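Local coordinates for Tat-secreted protein Rv2525c (Mycobacterium tuberculosis, PDB 4PMQ), which may act as a peptidoglycan hydrolase with glycosidase activity, and shows esterase activity in vitro toward p-nitrophenyl esters, preferring the butyrate, at residues D75-R88 against Q121-I133. Numbering follows the deposited sequence.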
loop_
_atom_site.group_PDB
_atom_site.type_symbol
_atom_site.label_atom_id
_atom_site.label_comp_id
_atom_site.label_asym_id
_atom_site.label_seq_id
_atom_site.Cartn_x
_atom_site.Cartn_y
_atom_site.Cartn_z
ATOM N N ASP A 75 11.416 3.167 4.795
ATOM C CA ASP A 75 11.107 2.381 5.977
ATOM C C ASP A 75 11.948 1.124 6.112
ATOM O O ASP A 75 12.302 0.752 7.237
ATOM C CB ASP A 75 9.621 1.984 6.002
ATOM C CG ASP A 75 8.680 3.173 5.954
ATOM O OD1 ASP A 75 9.010 4.213 6.562
ATOM O OD2 ASP A 75 7.601 3.041 5.352
ATOM N N TRP A 76 12.243 0.452 4.979
ATOM C CA TRP A 76 12.931 -0.850 5.035
ATOM C C TRP A 76 14.453 -0.756 5.313
ATOM O O TRP A 76 15.071 -1.785 5.573
ATOM C CB TRP A 76 12.691 -1.581 3.700
ATOM C CG TRP A 76 13.116 -0.785 2.505
ATOM C CD1 TRP A 76 12.352 0.074 1.759
ATOM C CD2 TRP A 76 14.408 -0.809 1.900
ATOM N NE1 TRP A 76 13.098 0.571 0.709
ATOM C CE2 TRP A 76 14.361 0.038 0.772
ATOM C CE3 TRP A 76 15.605 -1.485 2.192
ATOM C CZ2 TRP A 76 15.455 0.191 -0.085
ATOM C CZ3 TRP A 76 16.676 -1.339 1.332
ATOM C CH2 TRP A 76 16.605 -0.481 0.234
ATOM N N LEU A 77 15.042 0.447 5.303
ATOM C CA LEU A 77 16.488 0.544 5.526
ATOM C C LEU A 77 16.925 -0.043 6.869
ATOM O O LEU A 77 17.987 -0.668 6.923
ATOM C CB LEU A 77 16.985 1.989 5.399
ATOM C CG LEU A 77 16.868 2.591 3.989
ATOM C CD1 LEU A 77 17.243 4.071 4.018
ATOM C CD2 LEU A 77 17.779 1.843 2.988
ATOM N N GLY A 78 16.115 0.150 7.909
ATOM C CA GLY A 78 16.410 -0.333 9.262
ATOM C C GLY A 78 16.142 -1.804 9.533
ATOM O O GLY A 78 16.262 -2.252 10.682
ATOM N N GLY A 79 15.794 -2.570 8.489
ATOM C CA GLY A 79 15.584 -4.007 8.598
ATOM C C GLY A 79 14.590 -4.424 9.674
ATOM O O GLY A 79 13.506 -3.848 9.778
ATOM N N ALA A 80 14.969 -5.440 10.487
ATOM C CA ALA A 80 14.063 -6.043 11.479
ATOM C C ALA A 80 13.572 -5.042 12.522
ATOM O O ALA A 80 12.359 -4.987 12.796
ATOM C CB ALA A 80 14.728 -7.224 12.150
ATOM N N SER A 81 14.484 -4.261 13.104
ATOM C CA SER A 81 14.121 -3.286 14.137
ATOM C C SER A 81 13.124 -2.262 13.563
ATOM O O SER A 81 12.079 -1.995 14.182
ATOM C CB SER A 81 15.370 -2.606 14.682
ATOM O OG SER A 81 15.007 -1.632 15.647
ATOM N N ALA A 82 13.404 -1.745 12.342
ATOM C CA ALA A 82 12.479 -0.799 11.707
ATOM C C ALA A 82 11.120 -1.461 11.415
ATOM O O ALA A 82 10.069 -0.843 11.578
ATOM C CB ALA A 82 13.082 -0.249 10.414
ATOM N N GLY A 83 11.153 -2.704 10.969
ATOM C CA GLY A 83 9.934 -3.429 10.643
ATOM C C GLY A 83 8.949 -3.485 11.797
ATOM O O GLY A 83 7.752 -3.241 11.587
ATOM N N VAL A 84 9.427 -3.798 13.029
ATOM C CA VAL A 84 8.462 -3.944 14.134
ATOM C C VAL A 84 7.855 -2.600 14.506
ATOM O O VAL A 84 6.649 -2.542 14.742
ATOM C CB VAL A 84 8.990 -4.708 15.377
ATOM C CG1 VAL A 84 9.336 -6.147 15.019
ATOM C CG2 VAL A 84 10.175 -4.005 16.032
ATOM N N GLN A 85 8.665 -1.525 14.500
ATOM C CA GLN A 85 8.154 -0.188 14.817
ATOM C C GLN A 85 7.094 0.259 13.781
ATOM O O GLN A 85 6.014 0.712 14.157
ATOM C CB GLN A 85 9.325 0.805 14.825
ATOM C CG GLN A 85 10.310 0.564 15.978
ATOM C CD GLN A 85 11.662 1.213 15.755
ATOM O OE1 GLN A 85 11.910 1.909 14.760
ATOM N NE2 GLN A 85 12.594 0.950 16.658
ATOM N N HIS A 86 7.395 0.095 12.485
ATOM C CA HIS A 86 6.445 0.527 11.464
ATOM C C HIS A 86 5.197 -0.382 11.440
ATOM O O HIS A 86 4.075 0.119 11.328
ATOM C CB HIS A 86 7.148 0.550 10.097
ATOM C CG HIS A 86 8.140 1.669 9.996
ATOM N ND1 HIS A 86 7.728 3.008 9.955
ATOM C CD2 HIS A 86 9.490 1.630 9.912
ATOM C CE1 HIS A 86 8.836 3.728 9.901
ATOM N NE2 HIS A 86 9.921 2.945 9.853
ATOM N N ALA A 87 5.389 -1.702 11.575
ATOM C CA ALA A 87 4.238 -2.623 11.534
ATOM C C ALA A 87 3.272 -2.385 12.696
ATOM O O ALA A 87 2.056 -2.411 12.519
ATOM C CB ALA A 87 4.732 -4.073 11.552
ATOM N N ARG A 88 3.809 -2.134 13.889
ATOM C CA ARG A 88 2.943 -1.846 15.033
ATOM C C ARG A 88 2.076 -0.617 14.766
ATOM O O ARG A 88 0.879 -0.624 15.053
ATOM C CB ARG A 88 3.788 -1.582 16.272
ATOM C CG ARG A 88 4.445 -2.841 16.810
ATOM C CD ARG A 88 5.372 -2.470 17.961
ATOM N NE ARG A 88 6.235 -3.581 18.360
ATOM C CZ ARG A 88 7.391 -3.440 19.009
ATOM N NH1 ARG A 88 7.812 -2.233 19.382
ATOM N NH2 ARG A 88 8.134 -4.503 19.291
ATOM N N GLN A 121 18.317 -6.203 4.009
ATOM C CA GLN A 121 17.447 -5.240 4.708
ATOM C C GLN A 121 15.946 -5.533 4.529
ATOM O O GLN A 121 15.186 -5.543 5.509
ATOM C CB GLN A 121 17.762 -3.820 4.205
ATOM C CG GLN A 121 19.210 -3.373 4.589
ATOM C CD GLN A 121 19.678 -2.108 3.895
ATOM O OE1 GLN A 121 20.136 -2.142 2.745
ATOM N NE2 GLN A 121 19.655 -0.966 4.605
ATOM N N ILE A 122 15.498 -5.740 3.288
ATOM C CA ILE A 122 14.049 -5.922 3.036
ATOM C C ILE A 122 13.519 -7.243 3.631
ATOM O O ILE A 122 12.427 -7.230 4.184
ATOM C CB ILE A 122 13.723 -5.804 1.527
ATOM C CG1 ILE A 122 14.087 -4.383 1.061
ATOM C CG2 ILE A 122 12.218 -6.108 1.288
ATOM C CD1 ILE A 122 14.069 -4.212 -0.490
ATOM N N VAL A 123 14.284 -8.343 3.540
ATOM C CA VAL A 123 13.843 -9.625 4.103
ATOM C C VAL A 123 13.610 -9.436 5.646
ATOM O O VAL A 123 12.473 -9.648 6.086
ATOM C CB VAL A 123 14.823 -10.780 3.764
ATOM C CG1 VAL A 123 14.569 -12.008 4.634
ATOM C CG2 VAL A 123 14.710 -11.146 2.281
ATOM N N PRO A 124 14.573 -8.954 6.465
ATOM C CA PRO A 124 14.243 -8.813 7.898
ATOM C C PRO A 124 13.099 -7.811 8.107
ATOM O O PRO A 124 12.309 -7.978 9.045
ATOM C CB PRO A 124 15.543 -8.353 8.547
ATOM C CG PRO A 124 16.475 -8.010 7.445
ATOM C CD PRO A 124 16.005 -8.690 6.197
ATOM N N TYR A 125 13.033 -6.733 7.255
ATOM C CA TYR A 125 11.961 -5.725 7.376
ATOM C C TYR A 125 10.571 -6.391 7.217
ATOM O O TYR A 125 9.704 -6.279 8.102
ATOM C CB TYR A 125 12.139 -4.614 6.316
ATOM C CG TYR A 125 11.045 -3.570 6.360
ATOM C CD1 TYR A 125 10.962 -2.663 7.415
ATOM C CD2 TYR A 125 10.095 -3.479 5.343
ATOM C CE1 TYR A 125 9.953 -1.709 7.474
ATOM C CE2 TYR A 125 9.069 -2.528 5.396
ATOM C CZ TYR A 125 8.991 -1.659 6.477
ATOM O OH TYR A 125 7.984 -0.727 6.570
ATOM N N LEU A 126 10.403 -7.141 6.118
ATOM C CA LEU A 126 9.135 -7.819 5.813
ATOM C C LEU A 126 8.842 -8.977 6.801
ATOM O O LEU A 126 7.670 -9.206 7.140
ATOM C CB LEU A 126 9.101 -8.303 4.356
ATOM C CG LEU A 126 9.030 -7.201 3.279
ATOM C CD1 LEU A 126 9.013 -7.804 1.881
ATOM C CD2 LEU A 126 7.811 -6.265 3.468
ATOM N N ARG A 127 9.897 -9.678 7.291
ATOM C CA ARG A 127 9.691 -10.735 8.291
ATOM C C ARG A 127 9.151 -10.075 9.598
ATOM O O ARG A 127 8.292 -10.672 10.259
ATOM C CB ARG A 127 10.957 -11.544 8.543
ATOM C CG ARG A 127 11.316 -12.473 7.387
ATOM C CD ARG A 127 12.551 -13.292 7.711
ATOM N NE ARG A 127 12.816 -14.322 6.702
ATOM C CZ ARG A 127 13.991 -14.904 6.511
ATOM N NH1 ARG A 127 15.042 -14.547 7.241
ATOM N NH2 ARG A 127 14.139 -15.815 5.557
ATOM N N SER A 128 9.632 -8.842 9.950
ATOM C CA SER A 128 9.088 -8.133 11.130
ATOM C C SER A 128 7.620 -7.815 10.942
ATOM O O SER A 128 6.836 -7.981 11.887
ATOM C CB SER A 128 9.860 -6.852 11.406
ATOM O OG SER A 128 11.074 -7.179 12.049
ATOM N N TRP A 129 7.214 -7.376 9.715
ATOM C CA TRP A 129 5.801 -7.158 9.450
ATOM C C TRP A 129 5.029 -8.461 9.704
ATOM O O TRP A 129 3.996 -8.426 10.376
ATOM C CB TRP A 129 5.579 -6.654 8.021
ATOM C CG TRP A 129 5.652 -5.163 7.930
ATOM C CD1 TRP A 129 6.769 -4.396 7.774
ATOM C CD2 TRP A 129 4.544 -4.252 8.024
ATOM N NE1 TRP A 129 6.424 -3.058 7.725
ATOM C CE2 TRP A 129 5.071 -2.938 7.913
ATOM C CE3 TRP A 129 3.163 -4.416 8.210
ATOM C CZ2 TRP A 129 4.250 -1.801 7.912
ATOM C CZ3 TRP A 129 2.348 -3.286 8.217
ATOM C CH2 TRP A 129 2.889 -2.001 8.053
ATOM N N GLU A 130 5.556 -9.615 9.204
ATOM C CA GLU A 130 4.883 -10.909 9.432
ATOM C C GLU A 130 4.809 -11.265 10.925
ATOM O O GLU A 130 3.839 -11.891 11.365
ATOM C CB GLU A 130 5.623 -12.013 8.706
ATOM C CG GLU A 130 5.555 -11.816 7.182
ATOM C CD GLU A 130 5.973 -13.088 6.463
ATOM O OE1 GLU A 130 6.752 -13.866 7.053
ATOM O OE2 GLU A 130 5.509 -13.323 5.324
ATOM N N SER A 131 5.825 -10.878 11.687
ATOM C CA SER A 131 5.855 -11.177 13.106
ATOM C C SER A 131 4.893 -10.307 13.883
ATOM O O SER A 131 4.574 -10.658 15.015
ATOM C CB SER A 131 7.259 -11.010 13.674
ATOM O OG SER A 131 7.272 -11.481 15.022
ATOM N N VAL A 132 4.490 -9.160 13.335
ATOM C CA VAL A 132 3.606 -8.267 14.079
ATOM C C VAL A 132 2.153 -8.543 13.704
ATOM O O VAL A 132 1.336 -8.803 14.615
ATOM C CB VAL A 132 3.980 -6.785 13.833
ATOM C CG1 VAL A 132 2.924 -5.851 14.428
ATOM C CG2 VAL A 132 5.370 -6.478 14.415
ATOM N N ILE A 133 1.829 -8.482 12.383
ATOM C CA ILE A 133 0.434 -8.678 11.962
ATOM C C ILE A 133 0.154 -10.073 11.349
ATOM O O ILE A 133 -1.020 -10.413 11.159
ATOM C CB ILE A 133 -0.006 -7.544 10.997
ATOM C CG1 ILE A 133 0.803 -7.564 9.675
ATOM C CG2 ILE A 133 0.069 -6.184 11.691
ATOM C CD1 ILE A 133 0.278 -6.464 8.673
HETATM O O HOH W 1 7.055 0.463 4.324
#
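Tyr-125 packs as a knob among Gly-79, Ala-82, Gly-83 and His-86 of the 75-88 segment. One ring face receives CA of Trp-76 in a CH-pi contact, 3.7 Å from the ring centroid, while the opposite face lies against CD1 of Trp-129. The phenol OH accepts a bond from Trp-129 NE1 (3.0 Å), which should restrict rotation of both rings, and shares a water with Asp-75 OD2, whose carboxylate also accepts from the backbone N of Tyr-68 and Gly-69. Ala-87 sets its small CB over the middle of the Trp-129 indole, its CA making a CH-pi contact 3.5 Å from the six-membered ring centroid; its other flank meets Val-132. CA of Gly-83 lies 3.5 Å from Ser-128 CB; a CB here would collide with Ser-128 CB and Tyr-125 O, hence glycine. The helices, successive in the TIM-barrel-like glycoside hydrolase domain, cross at -33°; helix 115-133 packs on parallel strands 105-108 and 138-142, partly through Trp-129. Ser-128 OG gives its proton to Ala-80 O (2.6 Å), a carbonyl already bonded to Val-84 N. At the N-terminal end of 121-133, Ile-122 CD1 makes a CH-pi contact with Trp-76, whose NE1 bonds Asp-111, and extended Gln-121 sends NE2 to a lone pair of Leu-77 O (2.9 Å).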